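Local structure of N-acetyltransferase (Staphylococcus aureus subsp. aureus, 4M85) at residues T136-S141 and V145-N150. The protein probably transfers the acetyl group of acetyl-coenzyme A to an amine of an acceptor substrate, acting as an N-acetyltransferase of the GNAT family. Sequence-based numbering, arbitrary orientation.
Sequences TSLLES and VKWSLN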
ATOM      1  N   THR A 136      -6.727  -6.091 -11.027  1.00 18.15           N
ATOM      2  CA  THR A 136      -6.786  -6.980 -12.185  1.00 18.10           C
ATOM      3  C   THR A 136      -5.535  -6.809 -13.054  1.00 19.02           C
ATOM      4  O   THR A 136      -4.893  -7.768 -13.435  1.00 20.02           O
ATOM      5  CB  THR A 136      -8.072  -6.711 -12.961  1.00 18.76           C
ATOM      6  OG1 THR A 136      -9.165  -7.123 -12.167  1.00 18.41           O
ATOM      7  CG2 THR A 136      -8.137  -7.471 -14.267  1.00 19.87           C
ATOM      8  N   SER A 137      -5.166  -5.570 -13.312  1.00 19.64           N
ATOM      9  CA  SER A 137      -4.026  -5.302 -14.152  1.00 20.96           C
ATOM     10  C   SER A 137      -2.704  -5.733 -13.478  1.00 20.38           C
ATOM     11  O   SER A 137      -1.802  -6.208 -14.159  1.00 18.85           O
ATOM     12  CB  SER A 137      -4.010  -3.826 -14.548  1.00 22.74           C
ATOM     13  OG  SER A 137      -2.722  -3.448 -14.906  1.00 27.01           O
ATOM     14  N   LEU A 138      -2.601  -5.577 -12.152  1.00 19.36           N
ATOM     15  CA  LEU A 138      -1.421  -6.014 -11.421  1.00 18.52           C
ATOM     16  C   LEU A 138      -1.296  -7.539 -11.439  1.00 19.01           C
ATOM     17  O   LEU A 138      -0.187  -8.067 -11.595  1.00 17.59           O
ATOM     18  CB  LEU A 138      -1.462  -5.526  -9.966  1.00 18.22           C
ATOM     19  CG  LEU A 138      -0.302  -5.948  -9.055  1.00 18.59           C
ATOM     20  CD1 LEU A 138       1.002  -5.384  -9.589  1.00 17.91           C
ATOM     21  CD2 LEU A 138      -0.525  -5.485  -7.619  1.00 18.37           C
ATOM     22  N   LEU A 139      -2.416  -8.247 -11.237  1.00 18.71           N
ATOM     23  CA  LEU A 139      -2.382  -9.720 -11.234  1.00 19.38           C
ATOM     24  C   LEU A 139      -1.979 -10.233 -12.615  1.00 20.12           C
ATOM     25  O   LEU A 139      -1.216 -11.168 -12.717  1.00 21.03           O
ATOM     26  CB  LEU A 139      -3.721 -10.328 -10.795  1.00 19.54           C
ATOM     27  CG  LEU A 139      -4.144 -10.043  -9.335  1.00 20.16           C
ATOM     28  CD1 LEU A 139      -5.576 -10.501  -9.115  1.00 20.11           C
ATOM     29  CD2 LEU A 139      -3.225 -10.679  -8.299  1.00 21.27           C
ATOM     30  N   GLU A 140      -2.462  -9.607 -13.681  1.00 21.64           N
ATOM     31  CA  GLU A 140      -2.048  -9.997 -15.037  1.00 22.83           C
ATOM     32  C   GLU A 140      -0.542  -9.747 -15.348  1.00 22.67           C
ATOM     33  O   GLU A 140       0.012 -10.396 -16.248  1.00 22.98           O
ATOM     34  CB  GLU A 140      -2.944  -9.300 -16.082  1.00 26.04           C
ATOM     35  CG  GLU A 140      -2.873  -9.878 -17.501  1.00 29.59           C
ATOM     36  CD  GLU A 140      -1.721  -9.342 -18.378  1.00 32.34           C
ATOM     37  OE1 GLU A 140      -1.234  -8.210 -18.164  1.00 34.44           O
ATOM     38  OE2 GLU A 140      -1.327 -10.040 -19.338  1.00 34.59           O
ATOM     39  N   SER A 141       0.113  -8.830 -14.630  1.00 20.38           N
ATOM     40  CA  SER A 141       1.540  -8.516 -14.870  1.00 20.77           C
ATOM     41  C   SER A 141       2.521  -9.689 -14.614  1.00 22.00           C
ATOM     42  O   SER A 141       3.661  -9.669 -15.109  1.00 20.77           O
ATOM     43  CB  SER A 141       2.003  -7.288 -14.046  1.00 19.64           C
ATOM     44  OG  SER A 141       2.178  -7.639 -12.676  1.00 20.57           O
ATOM     45  N   VAL A 145       3.505 -16.099 -10.246  1.00 27.25           N
ATOM     46  CA  VAL A 145       3.698 -15.907  -8.800  1.00 26.70           C
ATOM     47  C   VAL A 145       2.413 -16.108  -8.010  1.00 25.92           C
ATOM     48  O   VAL A 145       1.307 -16.088  -8.563  1.00 27.62           O
ATOM     49  CB  VAL A 145       4.311 -14.526  -8.436  1.00 27.97           C
ATOM     50  CG1 VAL A 145       5.712 -14.376  -9.010  1.00 28.68           C
ATOM     51  CG2 VAL A 145       3.436 -13.370  -8.911  1.00 28.43           C
ATOM     52  N   LYS A 146       2.581 -16.303  -6.711  1.00 25.06           N
ATOM     53  CA  LYS A 146       1.472 -16.305  -5.768  1.00 26.89           C
ATOM     54  C   LYS A 146       1.343 -14.917  -5.171  1.00 26.05           C
ATOM     55  O   LYS A 146       2.245 -14.450  -4.470  1.00 26.98           O
ATOM     56  CB  LYS A 146       1.699 -17.335  -4.656  1.00 28.70           C
ATOM     57  CG  LYS A 146       0.638 -17.291  -3.562  1.00 30.35           C
ATOM     58  CD  LYS A 146       0.327 -18.671  -2.982  1.00 32.32           C
ATOM     59  CE  LYS A 146       1.436 -19.230  -2.103  1.00 34.72           C
ATOM     60  NZ  LYS A 146       1.743 -18.314  -0.982  1.00 38.12           N
ATOM     61  N   TRP A 147       0.220 -14.259  -5.464  1.00 22.53           N
ATOM     62  CA  TRP A 147      -0.079 -12.960  -4.898  1.00 20.43           C
ATOM     63  C   TRP A 147      -0.831 -13.130  -3.595  1.00 19.59           C
ATOM     64  O   TRP A 147      -1.625 -14.069  -3.417  1.00 20.69           O
ATOM     65  CB  TRP A 147      -0.882 -12.119  -5.885  1.00 19.90           C
ATOM     66  CG  TRP A 147      -0.214 -11.902  -7.198  1.00 18.50           C
ATOM     67  CD1 TRP A 147      -0.273 -12.715  -8.269  1.00 18.28           C
ATOM     68  CD2 TRP A 147       0.576 -10.776  -7.597  1.00 18.94           C
ATOM     69  NE1 TRP A 147       0.445 -12.204  -9.300  1.00 17.52           N
ATOM     70  CE2 TRP A 147       0.973 -11.003  -8.924  1.00 18.16           C
ATOM     71  CE3 TRP A 147       0.981  -9.600  -6.963  1.00 18.51           C
ATOM     72  CZ2 TRP A 147       1.762 -10.114  -9.630  1.00 18.36           C
ATOM     73  CZ3 TRP A 147       1.770  -8.717  -7.661  1.00 19.80           C
ATOM     74  CH2 TRP A 147       2.167  -8.983  -8.986  1.00 19.09           C
ATOM     75  N   SER A 148      -0.553 -12.254  -2.649  1.00 19.07           N
ATOM     76  CA  SER A 148      -1.298 -12.240  -1.396  1.00 18.73           C
ATOM     77  C   SER A 148      -1.750 -10.839  -0.982  1.00 19.19           C
ATOM     78  O   SER A 148      -1.215  -9.836  -1.444  1.00 19.07           O
ATOM     79  CB  SER A 148      -0.472 -12.873  -0.272  1.00 18.19           C
ATOM     80  OG  SER A 148       0.593 -12.047   0.129  1.00 18.49           O
ATOM     81  N   LEU A 149      -2.753 -10.796  -0.108  1.00 19.71           N
ATOM     82  CA  LEU A 149      -3.196  -9.558   0.501  1.00 19.30           C
ATOM     83  C   LEU A 149      -3.912  -9.822   1.805  1.00 19.25           C
ATOM     84  O   LEU A 149      -4.274 -10.965   2.112  1.00 18.14           O
ATOM     85  CB  LEU A 149      -4.052  -8.720  -0.447  1.00 19.54           C
ATOM     86  CG  LEU A 149      -5.394  -9.206  -0.951  1.00 20.80           C
ATOM     87  CD1 LEU A 149      -6.457  -9.157   0.147  1.00 21.23           C
ATOM     88  CD2 LEU A 149      -5.831  -8.363  -2.153  1.00 21.62           C
ATOM     89  N   ASN A 150      -4.087  -8.753   2.565  1.00 18.31           N
ATOM     90  CA  ASN A 150      -4.740  -8.801   3.859  1.00 18.74           C
ATOM     91  C   ASN A 150      -5.971  -7.902   3.908  1.00 18.82           C
ATOM     92  O   ASN A 150      -5.871  -6.696   3.793  1.00 18.89           O
ATOM     93  CB  ASN A 150      -3.734  -8.388   4.921  1.00 19.35           C
ATOM     94  CG  ASN A 150      -2.695  -9.459   5.181  1.00 18.47           C
ATOM     95  OD1 ASN A 150      -3.017 -10.644   5.262  1.00 19.87           O
ATOM     96  ND2 ASN A 150      -1.441  -9.045   5.345  1.00 19.24           N
TER
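Leu139 lays its CD2 methyl over one face of the Trp147 indole, a CH-pi contact in which CD2 lies 3.7 Å from the centroid of the five-membered ring and 22° off its normal. The methyl is displaced from the ring centre, so its closest atom is Trp147 CG, 3.4 Å from Leu139 CD2. Val145 CG2 packs on the opposite face near the rim, which leaves the indole sandwiched between two aliphatic groups. Leu138 meets the far end of the six-membered ring: with CG anti to its own backbone N (chi1 178°), the branch point comes within 3.7 Å of Trp147 CZ3, and CD1 reaches CH2 and CZ3. The contact packs the C-terminal end of helix 130-140 against the start of strand 147-152, within the beta-alpha-beta unit that begins with strand 114-121 in the GNAT fold. The Leu138 carbonyl oxygen approaches the same ring obliquely, 3.4 Å from Trp147 CZ2. That oxygen takes two hydrogen bonds from Ser141, one from the backbone N and a short one from OG (2.6 Å to Leu138 O), which holds the hydroxyl close to the six-membered ring in an oblique approach, Ser141 OG lying 3.9 Å from both Trp147 CZ2 and CH2. Further out, Trp147 NE1 donates to the backbone O of Asn142 in the connecting loop, which helps to set the rotation of the indole, while Ile116 of strand 114-121 touches both Leu138 and Trp147, and Val185 touches Leu139 and Trp147.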